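Local coordinates for protein transmembrane beta-barrels (Synthetic construct, PDB 6X9Z) that forms a de novo designed eight-stranded antiparallel beta-barrel intended to fold in and span a lipid membrane, at residues E2-L8 with Y30-L36; V13-D19 with L111-G117; T21-G27 with V40-N46; E53-V58 with Y69-G73; P84-A90 with V102-N107. All coordinates share one frame; numbering follows the deposited sequence.

Contact 1. Residues E2-L8 with Y30-L36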
# COMPACT_ATOMS: atom_id res chain seq x y z
N GLU A 2 -16.45 -0.35 -9.30
CA GLU A 2 -15.99 -1.36 -8.35
C GLU A 2 -14.61 -1.88 -8.73
O GLU A 2 -14.07 -1.59 -9.80
CB GLU A 2 -16.97 -2.54 -8.31
CG GLU A 2 -18.40 -2.19 -7.94
CD GLU A 2 -19.35 -3.38 -8.07
OE1 GLU A 2 -18.88 -4.50 -8.36
OE2 GLU A 2 -20.57 -3.19 -7.88
N GLN A 3 -14.03 -2.65 -7.82
CA GLN A 3 -12.90 -3.49 -8.17
C GLN A 3 -13.38 -4.71 -8.95
O GLN A 3 -14.54 -5.10 -8.88
CB GLN A 3 -12.15 -3.97 -6.93
CG GLN A 3 -11.56 -2.89 -6.04
CD GLN A 3 -11.04 -3.47 -4.75
OE1 GLN A 3 -9.93 -3.15 -4.31
NE2 GLN A 3 -11.83 -4.35 -4.13
N LYS A 4 -12.45 -5.32 -9.69
CA LYS A 4 -12.71 -6.61 -10.30
C LYS A 4 -12.22 -7.68 -9.35
O LYS A 4 -10.99 -7.84 -9.21
CB LYS A 4 -12.01 -6.72 -11.65
CG LYS A 4 -12.37 -7.97 -12.43
CD LYS A 4 -13.85 -8.01 -12.72
CE LYS A 4 -14.23 -9.16 -13.63
NZ LYS A 4 -15.68 -9.11 -13.93
N PRO A 5 -13.10 -8.42 -8.67
CA PRO A 5 -12.64 -9.42 -7.70
C PRO A 5 -11.69 -10.43 -8.34
O PRO A 5 -11.94 -10.92 -9.44
CB PRO A 5 -13.94 -10.08 -7.23
CG PRO A 5 -14.96 -9.00 -7.39
CD PRO A 5 -14.56 -8.29 -8.66
N GLY A 6 -10.60 -10.71 -7.64
CA GLY A 6 -9.54 -11.54 -8.17
C GLY A 6 -8.40 -10.78 -8.81
O GLY A 6 -7.40 -11.40 -9.19
N THR A 7 -8.53 -9.46 -8.94
CA THR A 7 -7.44 -8.65 -9.47
C THR A 7 -6.25 -8.73 -8.52
O THR A 7 -6.39 -8.51 -7.32
CB THR A 7 -7.89 -7.20 -9.64
OG1 THR A 7 -8.91 -7.13 -10.64
CG2 THR A 7 -6.71 -6.33 -10.06
N LEU A 8 -5.09 -9.07 -9.07
CA LEU A 8 -3.84 -9.11 -8.31
C LEU A 8 -2.91 -8.05 -8.86
O LEU A 8 -2.69 -7.97 -10.08
CB LEU A 8 -3.19 -10.48 -8.39
CG LEU A 8 -1.93 -10.66 -7.54
CD1 LEU A 8 -2.25 -10.54 -6.07
CD2 LEU A 8 -1.27 -12.00 -7.84
N TYR A 30 -4.67 -7.66 -3.27
CA TYR A 30 -5.57 -8.61 -3.91
C TYR A 30 -7.00 -8.22 -3.56
O TYR A 30 -7.37 -8.22 -2.38
CB TYR A 30 -5.26 -10.04 -3.48
CG TYR A 30 -6.17 -11.07 -4.09
CD1 TYR A 30 -7.22 -11.62 -3.36
CD2 TYR A 30 -6.00 -11.50 -5.40
CE1 TYR A 30 -8.06 -12.55 -3.92
CE2 TYR A 30 -6.84 -12.44 -5.97
CZ TYR A 30 -7.87 -12.96 -5.21
OH TYR A 30 -8.72 -13.90 -5.75
N ALA A 31 -7.80 -7.90 -4.57
CA ALA A 31 -9.20 -7.54 -4.37
C ALA A 31 -10.00 -8.82 -4.15
O ALA A 31 -10.13 -9.64 -5.06
CB ALA A 31 -9.73 -6.76 -5.56
N VAL A 32 -10.55 -8.99 -2.94
CA VAL A 32 -11.34 -10.17 -2.61
C VAL A 32 -12.82 -9.99 -2.90
O VAL A 32 -13.55 -10.99 -2.95
CB VAL A 32 -11.18 -10.55 -1.13
CG1 VAL A 32 -9.71 -10.80 -0.79
CG2 VAL A 32 -11.75 -9.46 -0.24
N SER A 33 -13.28 -8.76 -3.10
CA SER A 33 -14.69 -8.46 -3.33
C SER A 33 -14.75 -7.14 -4.10
O SER A 33 -13.71 -6.54 -4.40
CB SER A 33 -15.46 -8.37 -2.00
OG SER A 33 -14.97 -7.34 -1.17
N PRO A 34 -15.96 -6.68 -4.48
CA PRO A 34 -16.03 -5.40 -5.21
C PRO A 34 -15.37 -4.22 -4.52
O PRO A 34 -14.92 -3.30 -5.21
CB PRO A 34 -17.54 -5.19 -5.37
CG PRO A 34 -18.05 -6.55 -5.55
CD PRO A 34 -17.23 -7.42 -4.61
N TYR A 35 -15.29 -4.20 -3.19
CA TYR A 35 -14.75 -3.05 -2.49
C TYR A 35 -13.66 -3.37 -1.48
O TYR A 35 -12.94 -2.45 -1.08
CB TYR A 35 -15.89 -2.27 -1.79
CG TYR A 35 -16.94 -1.76 -2.75
CD1 TYR A 35 -18.25 -2.23 -2.71
CD2 TYR A 35 -16.62 -0.81 -3.72
CE1 TYR A 35 -19.21 -1.77 -3.60
CE2 TYR A 35 -17.57 -0.34 -4.60
CZ TYR A 35 -18.86 -0.82 -4.55
OH TYR A 35 -19.81 -0.35 -5.43
N LEU A 36 -13.49 -4.62 -1.06
CA LEU A 36 -12.47 -4.97 -0.09
C LEU A 36 -11.25 -5.58 -0.78
O LEU A 36 -11.35 -6.14 -1.87
CB LEU A 36 -13.01 -5.95 0.95
CG LEU A 36 -14.22 -5.46 1.76
CD1 LEU A 36 -14.63 -6.48 2.81
CD2 LEU A 36 -13.92 -4.11 2.39
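Gln3 reaches into the turn after strand 22-31 and offers its amide to the carbonyls of Ser33 and Leu36, showing how one side chain can organise a loop. Its NE2 donates to Leu36 O at 2.9 Å; the acceptor lies close to the amide plane, yet the donor stands well above the carbonyl plane of Leu36. The same nitrogen makes a weak bond to Ser33 O. With CG anti to the carbonyl carbon (chi1 -61°) and the chain extended beyond it, the amide is carried over Ala31, whose CB is 3.5 Å from Gln3 NE2. An alanine here would keep the bond from Gln3 N to Pro34 O (2.8 Å), but is likely to leave the carbonyls of Ser33 and Leu36 without this donor and the turn freer to shift.

Beside this centre, Glu2 runs alongside Pro34, and Pro5 CG meets Pro34 CD at 3.9 Å. Farther along, Gly6 N donates to Ala31 O at 2.8 Å, and Leu8 CD1 touches the edge of the Tyr30 ring. What positions these groups is local: Thr7 N and OG1 both bind Lys4 O across a type II turn, with Gly6 at positive phi, while Ser33 OG accepts from Leu36 N in an ST motif. The N-terminal arm is therefore pinned to the barrel end mainly through backbone carbonyls, with modest apolar contact.

Contact 2. Residues V13-D19 with L111-G117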
# COMPACT_ATOMS: atom_id res chain seq x y z
N VAL A 13 6.88 0.70 -3.57
CA VAL A 13 6.76 2.09 -3.17
C VAL A 13 7.96 2.50 -2.32
O VAL A 13 8.59 1.68 -1.66
CB VAL A 13 5.45 2.39 -2.40
CG1 VAL A 13 4.25 1.97 -3.22
CG2 VAL A 13 5.46 1.70 -1.04
N VAL A 14 8.25 3.79 -2.36
CA VAL A 14 9.22 4.42 -1.48
C VAL A 14 8.46 5.39 -0.59
O VAL A 14 7.71 6.24 -1.09
CB VAL A 14 10.34 5.12 -2.27
CG1 VAL A 14 9.75 5.96 -3.41
CG2 VAL A 14 11.18 5.98 -1.34
N GLY A 15 8.64 5.25 0.71
CA GLY A 15 7.91 6.04 1.69
C GLY A 15 8.86 6.90 2.51
O GLY A 15 9.90 6.42 2.96
N TYR A 16 8.49 8.16 2.69
CA TYR A 16 9.29 9.13 3.44
C TYR A 16 8.53 9.47 4.71
O TYR A 16 7.48 10.13 4.67
CB TYR A 16 9.55 10.38 2.60
CG TYR A 16 10.20 10.10 1.27
CD1 TYR A 16 11.58 10.21 1.11
CD2 TYR A 16 9.44 9.75 0.16
CE1 TYR A 16 12.18 9.97 -0.11
CE2 TYR A 16 10.03 9.50 -1.06
CZ TYR A 16 11.40 9.61 -1.19
OH TYR A 16 11.99 9.37 -2.41
N ASN A 17 9.06 9.03 5.85
CA ASN A 17 8.41 9.17 7.14
C ASN A 17 8.79 10.50 7.80
O ASN A 17 9.83 11.10 7.50
CB ASN A 17 8.79 8.02 8.07
CG ASN A 17 8.50 6.66 7.47
OD1 ASN A 17 7.40 6.12 7.63
ND2 ASN A 17 9.48 6.09 6.78
N THR A 18 7.95 10.93 8.74
CA THR A 18 8.15 12.20 9.42
C THR A 18 9.37 12.19 10.33
O THR A 18 9.85 13.27 10.71
CB THR A 18 6.91 12.58 10.22
OG1 THR A 18 6.46 11.46 10.98
CG2 THR A 18 5.79 13.03 9.29
N ASP A 19 9.89 11.02 10.69
CA ASP A 19 11.11 10.92 11.48
C ASP A 19 12.37 10.96 10.61
O ASP A 19 13.46 10.61 11.10
CB ASP A 19 11.10 9.65 12.33
CG ASP A 19 11.07 8.38 11.51
OD1 ASP A 19 10.90 8.47 10.27
OD2 ASP A 19 11.22 7.29 12.09
N LEU A 111 3.52 8.94 13.94
CA LEU A 111 4.47 8.87 12.83
C LEU A 111 3.68 8.82 11.53
O LEU A 111 2.87 7.91 11.34
CB LEU A 111 5.37 7.64 12.97
CG LEU A 111 6.29 7.28 11.80
CD1 LEU A 111 7.46 8.24 11.73
CD2 LEU A 111 6.77 5.84 11.91
N GLN A 112 3.91 9.79 10.65
CA GLN A 112 3.23 9.87 9.36
C GLN A 112 4.23 9.66 8.24
O GLN A 112 5.44 9.87 8.39
CB GLN A 112 2.53 11.21 9.18
CG GLN A 112 1.43 11.49 10.19
CD GLN A 112 1.86 12.49 11.24
OE1 GLN A 112 2.76 13.31 11.01
NE2 GLN A 112 1.22 12.44 12.40
N LYS A 113 3.72 9.26 7.08
CA LYS A 113 4.57 8.98 5.94
C LYS A 113 3.84 9.29 4.65
O LYS A 113 2.61 9.19 4.57
CB LYS A 113 5.05 7.52 5.93
CG LYS A 113 3.94 6.51 5.75
CD LYS A 113 4.47 5.08 5.78
CE LYS A 113 5.41 4.82 4.60
NZ LYS A 113 5.73 3.37 4.48
N VAL A 114 4.61 9.67 3.64
CA VAL A 114 4.14 9.82 2.27
C VAL A 114 4.94 8.84 1.42
O VAL A 114 6.17 8.82 1.49
CB VAL A 114 4.28 11.26 1.76
CG1 VAL A 114 4.01 11.33 0.27
CG2 VAL A 114 3.34 12.17 2.53
N ALA A 115 4.24 8.02 0.65
CA ALA A 115 4.87 7.00 -0.18
C ALA A 115 4.38 7.14 -1.61
O ALA A 115 3.19 7.37 -1.86
CB ALA A 115 4.58 5.59 0.34
N ILE A 116 5.31 7.01 -2.55
CA ILE A 116 5.01 7.02 -3.98
C ILE A 116 5.61 5.77 -4.59
O ILE A 116 6.62 5.24 -4.11
CB ILE A 116 5.55 8.29 -4.68
CG1 ILE A 116 7.07 8.39 -4.50
CG2 ILE A 116 4.86 9.53 -4.14
CD1 ILE A 116 7.69 9.59 -5.18
N GLY A 117 4.98 5.30 -5.66
CA GLY A 117 5.44 4.08 -6.29
C GLY A 117 4.56 3.73 -7.48
O GLY A 117 3.79 4.56 -7.96
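Val14 with Ile116 and Tyr16 with Val114 are the hydrogen-bonded pairs of two antiparallel segments whose axes approach to 4.3 Å at 156°. This is the seam of the beta-barrel, where the first strand meets the last and the sheet closes on itself. Side chains alternate between two faces. Val14, Tyr16, Val114 and Ile116 share the outer one, on which Val14 CG1 lies beside Ile116 CG1 at 3.8 Å.

Asn17, Lys113 and Ala115 share the inner face with Gly15. Lys113 starts between its backbone N and carbonyl carbon (chi1 65°) and bends at chi3, which lays CE 4.0 Å from Gly15 CA; a side chain on that glycine would collide with it. Asn17 runs alongside the lysine, its OD1 3.2 Å from Lys113 CB, while its ND2 turns to Asp23 OD1, a hydrogen bond modelled so short that its exact geometry is doubtful. Lys113 NZ makes a long, weak ion pair with the same Asp23. With an alanine in place of the lysine, Asp23 would probably lose a nearby positive charge and Gly15 the alkyl chain that covers it.

At the end of the seam a hydroxyl replaces a backbone acceptor: Thr18 N donates to Gln112 O at 2.7 Å, and Gln112 N donates to Thr18 OG1 at 3.1 Å. Leu111 reaches across to the same turn, and its CD1 comes to rest 3.6 Å from Asp19 CG.

Contact 3. Residues T21-G27 with V40-N46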
# COMPACT_ATOMS: atom_id res chain seq x y z
N THR A 21 13.24 9.03 8.30
CA THR A 21 13.62 7.74 7.77
C THR A 21 12.90 7.51 6.45
O THR A 21 12.00 8.26 6.06
CB THR A 21 13.31 6.62 8.77
OG1 THR A 21 11.89 6.49 8.93
CG2 THR A 21 13.95 6.92 10.12
N VAL A 22 13.32 6.47 5.73
CA VAL A 22 12.80 6.16 4.40
C VAL A 22 12.53 4.66 4.34
O VAL A 22 13.38 3.86 4.74
CB VAL A 22 13.78 6.58 3.29
CG1 VAL A 22 13.32 6.07 1.94
CG2 VAL A 22 13.94 8.10 3.26
N ASP A 23 11.35 4.29 3.87
CA ASP A 23 11.00 2.90 3.64
C ASP A 23 10.95 2.61 2.14
O ASP A 23 10.59 3.47 1.34
CB ASP A 23 9.63 2.53 4.24
CG ASP A 23 9.53 2.85 5.72
OD1 ASP A 23 9.05 3.95 6.05
OD2 ASP A 23 9.91 1.99 6.55
N VAL A 24 11.32 1.38 1.78
CA VAL A 24 11.01 0.82 0.48
C VAL A 24 10.19 -0.44 0.73
O VAL A 24 10.61 -1.33 1.47
CB VAL A 24 12.28 0.51 -0.33
CG1 VAL A 24 12.91 1.79 -0.85
CG2 VAL A 24 13.29 -0.26 0.51
N VAL A 25 8.99 -0.48 0.16
CA VAL A 25 8.04 -1.56 0.42
C VAL A 25 7.66 -2.20 -0.91
O VAL A 25 7.26 -1.51 -1.85
CB VAL A 25 6.79 -1.05 1.16
CG1 VAL A 25 5.81 -2.18 1.39
CG2 VAL A 25 7.18 -0.40 2.48
N GLY A 26 7.81 -3.52 -0.98
CA GLY A 26 7.32 -4.29 -2.10
C GLY A 26 6.28 -5.27 -1.63
O GLY A 26 6.44 -5.89 -0.57
N GLY A 27 5.19 -5.43 -2.38
CA GLY A 27 4.12 -6.30 -1.95
C GLY A 27 3.02 -6.53 -2.97
O GLY A 27 3.24 -6.38 -4.17
N VAL A 40 -0.48 -7.50 1.46
CA VAL A 40 0.71 -8.05 2.09
C VAL A 40 1.91 -7.39 1.43
O VAL A 40 1.87 -7.01 0.26
CB VAL A 40 0.80 -9.59 1.96
CG1 VAL A 40 -0.37 -10.25 2.67
CG2 VAL A 40 0.83 -9.99 0.49
N GLY A 41 2.97 -7.23 2.21
CA GLY A 41 4.16 -6.59 1.68
C GLY A 41 5.36 -6.71 2.59
O GLY A 41 5.22 -6.79 3.81
N TYR A 42 6.54 -6.75 1.99
CA TYR A 42 7.80 -6.79 2.72
C TYR A 42 8.49 -5.44 2.53
O TYR A 42 8.61 -4.96 1.40
CB TYR A 42 8.70 -7.93 2.23
CG TYR A 42 9.97 -8.13 3.03
CD1 TYR A 42 10.01 -9.00 4.11
CD2 TYR A 42 11.13 -7.45 2.69
CE1 TYR A 42 11.17 -9.18 4.84
CE2 TYR A 42 12.30 -7.62 3.41
CZ TYR A 42 12.31 -8.50 4.48
OH TYR A 42 13.47 -8.68 5.21
N GLY A 43 8.90 -4.83 3.63
CA GLY A 43 9.47 -3.51 3.58
C GLY A 43 10.79 -3.40 4.31
O GLY A 43 11.07 -4.18 5.23
N TRP A 44 11.60 -2.44 3.90
CA TRP A 44 12.88 -2.16 4.53
C TRP A 44 12.95 -0.68 4.86
O TRP A 44 12.63 0.16 4.02
CB TRP A 44 14.04 -2.56 3.61
CG TRP A 44 15.37 -2.12 4.11
CD1 TRP A 44 16.15 -2.75 5.03
CD2 TRP A 44 16.09 -0.95 3.70
NE1 TRP A 44 17.31 -2.04 5.23
CE2 TRP A 44 17.30 -0.93 4.43
CE3 TRP A 44 15.83 0.08 2.80
CZ2 TRP A 44 18.24 0.08 4.28
CZ3 TRP A 44 16.77 1.09 2.66
CH2 TRP A 44 17.96 1.08 3.39
N ASN A 45 13.34 -0.37 6.09
CA ASN A 45 13.50 1.00 6.56
C ASN A 45 14.99 1.30 6.70
O ASN A 45 15.75 0.48 7.21
CB ASN A 45 12.78 1.20 7.90
CG ASN A 45 12.86 2.63 8.41
OD1 ASN A 45 13.78 2.99 9.13
ND2 ASN A 45 11.87 3.44 8.05
N ASN A 46 15.40 2.48 6.22
CA ASN A 46 16.82 2.81 6.21
C ASN A 46 17.41 2.99 7.60
O ASN A 46 18.55 3.44 7.71
CB ASN A 46 17.07 4.08 5.38
CG ASN A 46 16.42 5.30 5.98
OD1 ASN A 46 15.50 5.20 6.79
ND2 ASN A 46 16.87 6.47 5.56
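Asn45 lies across from Thr21 and Asp23 in the beta hairpin of strands 22-31 and 36-45, two neighbours in the barrel wall, and it exemplifies a buried amide with both N-H groups spent. One hydrogen of Asn45 ND2 points to Thr21 OG1 at 3.2 Å and an almost straight 176°; the other goes to Asp23 OD2 at 2.9 Å. Both acceptors lie in the amide plane, but the carboxylate is met from above its own plane. The amide arrives there because CG is anti to the backbone N (chi1 -178°). Its oxygen is satisfied too, by Ser47 OG. The network extends outward: Thr21 OG1 also pairs with Asp19 OD1, and the other carboxylate oxygen of Asp23 faces Asn17 on strand 8-17.

At the open end of the strands a side chain takes over a backbone role. Val22 N donates to Asn46 OD1 at 2.7 Å, from above the plane of that carbonyl, while Asn46 N returns a bond to Val22 O at 2.9 Å. Deeper in, Val24 with Trp44 and Gly26 with Tyr42 each exchange two backbone bonds, satisfying all eight donors and acceptors of these pairs.

At the non-hydrogen-bonded positions glycine allows close approach: Gly27 CA and Gly41 CA are 3.6 Å apart, and a side chain on Gly43 would run into Val25 CG2. On the opposite face Val24 runs beside Trp44, and Val24 CG2 is 3.4 Å from Trp44 CE3, at the indole edge.

Contact 4. Residues E53-V58 with Y69-G73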
# COMPACT_ATOMS: atom_id res chain seq x y z
N GLU A 53 4.33 -6.76 6.52
CA GLU A 53 3.09 -6.00 6.64
C GLU A 53 1.92 -6.81 6.11
O GLU A 53 2.00 -7.38 5.02
CB GLU A 53 3.20 -4.67 5.89
CG GLU A 53 1.90 -3.90 5.81
CD GLU A 53 2.06 -2.58 5.10
OE1 GLU A 53 3.09 -1.90 5.34
OE2 GLU A 53 1.18 -2.22 4.29
N VAL A 54 0.85 -6.87 6.89
CA VAL A 54 -0.38 -7.58 6.53
C VAL A 54 -1.56 -6.71 6.92
O VAL A 54 -1.60 -6.17 8.03
CB VAL A 54 -0.48 -8.96 7.20
CG1 VAL A 54 -1.87 -9.54 7.04
CG2 VAL A 54 0.55 -9.91 6.61
N GLY A 55 -2.51 -6.56 6.01
CA GLY A 55 -3.70 -5.78 6.30
C GLY A 55 -4.59 -5.72 5.08
O GLY A 55 -4.46 -6.53 4.16
N GLY A 56 -5.48 -4.75 5.08
CA GLY A 56 -6.36 -4.54 3.94
C GLY A 56 -7.19 -3.30 4.15
O GLY A 56 -6.99 -2.54 5.10
N GLY A 57 -8.14 -3.10 3.24
CA GLY A 57 -9.01 -1.95 3.37
C GLY A 57 -10.11 -1.95 2.34
O GLY A 57 -10.46 -2.98 1.78
N VAL A 58 -10.64 -0.75 2.10
CA VAL A 58 -11.72 -0.54 1.15
C VAL A 58 -11.18 0.25 -0.04
O VAL A 58 -10.30 1.10 0.11
CB VAL A 58 -12.91 0.19 1.80
CG1 VAL A 58 -14.15 0.09 0.92
CG2 VAL A 58 -13.18 -0.39 3.18
N TYR A 69 -8.31 4.49 -2.25
CA TYR A 69 -8.36 3.40 -1.29
C TYR A 69 -7.98 3.92 0.09
O TYR A 69 -7.22 4.88 0.21
CB TYR A 69 -7.44 2.23 -1.69
CG TYR A 69 -5.97 2.55 -1.66
CD1 TYR A 69 -5.21 2.27 -0.53
CD2 TYR A 69 -5.33 3.12 -2.76
CE1 TYR A 69 -3.86 2.56 -0.49
CE2 TYR A 69 -3.98 3.41 -2.72
CZ TYR A 69 -3.25 3.13 -1.58
OH TYR A 69 -1.91 3.42 -1.54
N VAL A 70 -8.53 3.28 1.11
CA VAL A 70 -8.09 3.44 2.49
C VAL A 70 -7.77 2.04 3.00
O VAL A 70 -8.43 1.07 2.62
CB VAL A 70 -9.15 4.15 3.37
CG1 VAL A 70 -10.44 3.36 3.40
CG2 VAL A 70 -8.62 4.40 4.78
N LYS A 71 -6.72 1.93 3.81
CA LYS A 71 -6.29 0.62 4.26
C LYS A 71 -5.70 0.74 5.65
O LYS A 71 -5.25 1.81 6.07
CB LYS A 71 -5.28 -0.00 3.29
CG LYS A 71 -3.89 0.60 3.36
CD LYS A 71 -2.95 -0.08 2.38
CE LYS A 71 -1.52 0.42 2.56
NZ LYS A 71 -0.59 -0.16 1.55
N ALA A 72 -5.71 -0.38 6.36
CA ALA A 72 -5.09 -0.47 7.67
C ALA A 72 -4.55 -1.89 7.84
O ALA A 72 -5.07 -2.84 7.25
CB ALA A 72 -6.06 -0.12 8.80
N GLY A 73 -3.51 -2.01 8.65
CA GLY A 73 -2.92 -3.31 8.92
C GLY A 73 -1.92 -3.27 10.05
O GLY A 73 -2.01 -2.43 10.95
O HOH W 1 2.71 -0.24 1.95
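Glu53 and Lys71 approach each other across the hairpin of strands 49-59 and 66-77 at about a right angle. Both chains are extended beyond CG, and Glu53 OE2 stops 3.9 Å from Lys71 NZ, a long salt bridge. A water spans the pair through weak bonds, 3.4 Å to Glu53 OE2 and 3.3 Å to Lys71 NZ. The lysine has a stronger partner in Asp39. Glu53 also lies close to Glu75, so the lysine's positive charge probably helps to offset a local excess of carboxylates.

The ring of Tyr69 leads off from strand 49-59. Its CG sits between the backbone N and the carbonyl carbon (chi1 67°), and the ring spreads over Gly89 of the next strand while OH bonds to Glu103. Behind these side chains the backbones come close, with Gly57 CA 3.8 Å from Lys71 CA and Gly55 CA 3.7 Å from Gly73 CA; a CB on any of these three glycines would collide with the opposite strand. Outside, Val58 and Val70 share the surface.

A tyrosine laid over a glycine of the neighbouring strand, with its hydroxyl held by an acid, is consistent with the mortise-tenon motif of transmembrane beta-barrels.

Contact 5. Residues P84-A90 with V102-N107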
# COMPACT_ATOMS: atom_id res chain seq x y z
N PRO A 84 0.47 -1.00 14.66
CA PRO A 84 -0.63 -0.79 13.71
C PRO A 84 -0.33 0.37 12.76
O PRO A 84 0.28 1.37 13.14
CB PRO A 84 -1.82 -0.47 14.62
CG PRO A 84 -1.20 0.18 15.81
CD PRO A 84 0.17 -0.45 15.99
N THR A 85 -0.75 0.21 11.51
CA THR A 85 -0.55 1.22 10.49
C THR A 85 -1.82 1.37 9.67
O THR A 85 -2.50 0.37 9.39
CB THR A 85 0.62 0.88 9.55
OG1 THR A 85 0.31 -0.30 8.81
CG2 THR A 85 1.90 0.66 10.34
N ALA A 86 -2.14 2.60 9.29
CA ALA A 86 -3.24 2.86 8.36
C ALA A 86 -2.72 3.70 7.21
O ALA A 86 -1.69 4.37 7.31
CB ALA A 86 -4.42 3.55 9.05
N GLY A 87 -3.46 3.67 6.10
CA GLY A 87 -3.07 4.41 4.92
C GLY A 87 -4.28 4.97 4.20
O GLY A 87 -5.41 4.49 4.36
N ALA A 88 -4.02 5.99 3.39
CA ALA A 88 -5.04 6.60 2.55
C ALA A 88 -4.36 7.03 1.26
O ALA A 88 -3.46 7.88 1.29
CB ALA A 88 -5.71 7.79 3.24
N GLY A 89 -4.77 6.45 0.14
CA GLY A 89 -4.09 6.76 -1.10
C GLY A 89 -4.95 6.58 -2.33
O GLY A 89 -6.18 6.48 -2.24
N ALA A 90 -4.31 6.55 -3.49
CA ALA A 90 -5.05 6.29 -4.72
C ALA A 90 -4.10 5.73 -5.76
O ALA A 90 -2.88 5.93 -5.69
CB ALA A 90 -5.74 7.55 -5.25
N VAL A 102 0.21 6.67 -5.00
CA VAL A 102 0.56 7.64 -3.98
C VAL A 102 -0.28 7.34 -2.75
O VAL A 102 -1.46 6.99 -2.86
CB VAL A 102 0.35 9.10 -4.45
CG1 VAL A 102 1.20 9.38 -5.68
CG2 VAL A 102 -1.12 9.37 -4.74
N GLU A 103 0.34 7.45 -1.58
CA GLU A 103 -0.31 7.02 -0.36
C GLU A 103 0.19 7.86 0.80
O GLU A 103 1.40 7.99 1.01
CB GLU A 103 -0.03 5.54 -0.08
CG GLU A 103 -0.50 5.08 1.27
CD GLU A 103 -0.35 3.59 1.43
OE1 GLU A 103 -0.52 2.87 0.43
OE2 GLU A 103 -0.06 3.14 2.56
N TYR A 104 -0.74 8.45 1.54
CA TYR A 104 -0.45 9.06 2.82
C TYR A 104 -0.81 8.05 3.91
O TYR A 104 -1.91 7.49 3.90
CB TYR A 104 -1.24 10.35 3.01
CG TYR A 104 -1.12 10.93 4.39
CD1 TYR A 104 -2.18 10.87 5.28
CD2 TYR A 104 0.06 11.53 4.81
CE1 TYR A 104 -2.08 11.40 6.55
CE2 TYR A 104 0.18 12.05 6.08
CZ TYR A 104 -0.89 11.99 6.95
OH TYR A 104 -0.78 12.52 8.21
N GLY A 105 0.12 7.82 4.83
CA GLY A 105 -0.08 6.82 5.86
C GLY A 105 0.40 7.31 7.21
O GLY A 105 1.27 8.18 7.31
N TRP A 106 -0.19 6.74 8.25
CA TRP A 106 0.21 7.02 9.62
C TRP A 106 0.37 5.71 10.38
O TRP A 106 -0.25 4.70 10.05
CB TRP A 106 -0.80 7.95 10.33
CG TRP A 106 -2.21 7.45 10.41
CD1 TRP A 106 -3.22 7.69 9.52
CD2 TRP A 106 -2.78 6.65 11.45
NE1 TRP A 106 -4.38 7.07 9.94
CE2 TRP A 106 -4.13 6.43 11.12
CE3 TRP A 106 -2.27 6.08 12.63
CZ2 TRP A 106 -4.98 5.67 11.93
CZ3 TRP A 106 -3.11 5.33 13.43
CH2 TRP A 106 -4.46 5.13 13.07
N ASN A 107 1.23 5.74 11.39
CA ASN A 107 1.58 4.55 12.15
C ASN A 107 1.25 4.74 13.62
O ASN A 107 0.50 5.65 13.98
CB ASN A 107 3.07 4.22 11.97
CG ASN A 107 3.53 4.33 10.52
OD1 ASN A 107 3.54 3.35 9.79
ND2 ASN A 107 3.91 5.54 10.12
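Trp106 folds its indole over Ala86, a clear case of a rotamer deciding where a ring lies. Its CG lies between the backbone N and the carbonyl carbon (chi1 59°), which swings the ring across to the neighbouring strand: Ala86 CB stands 3.3 Å above the ring plane, toward the rim, and 3.6 Å from Trp106 CE2. Tyr104, two residues earlier, takes the other course. With CG anti to the backbone N (chi1 172°), its ring leads away from strand 82-93 toward Gln112 and Val114.

On the inner face, Glu103 stretches out until OE2 is 4.0 Å from Gly87 CA, where a side chain on the glycine would clash, its other oxygen already engaged by Tyr69. Thr85 and Asn107 run side by side, Thr85 CG2 lying 3.2 Å from Asn107 OD1, while the amide nitrogen of Asn107 binds Leu111 O.

Along the strands, Ala86 with Trp106, Ala88 with Tyr104 and Ala90 with Val102 each exchange two backbone hydrogen bonds, Ala88 N to Tyr104 O being 2.6 Å. The chemistry is thus divided by face: aromatic and small apolar groups outside, as expected of a surface meant for lipid, and carboxylate, amide and glycine within.

Overall arrangement
From the N terminus, contact 1 lays the arm before strand 8-17 against the turn after strand 22-31, at one end of the barrel. Contact 2 makes the longest closure, joining the first strand to the last, and contacts 3, 4 and 5 all lie within the chain it encloses. Contact 1 crosses both contact 2 and contact 3, because their segments alternate along the sequence, whereas contacts 3, 4 and 5 follow in series as separate hairpins. Neighbouring strands pass the pairing on: Gly15 to Asp23 links contacts 2 and 3, Gly41 to Glu53 contacts 3 and 4, Lys71 to Gly87 contacts 4 and 5, and Gly105 to Lys113 contacts 5 and 2, completing the circuit.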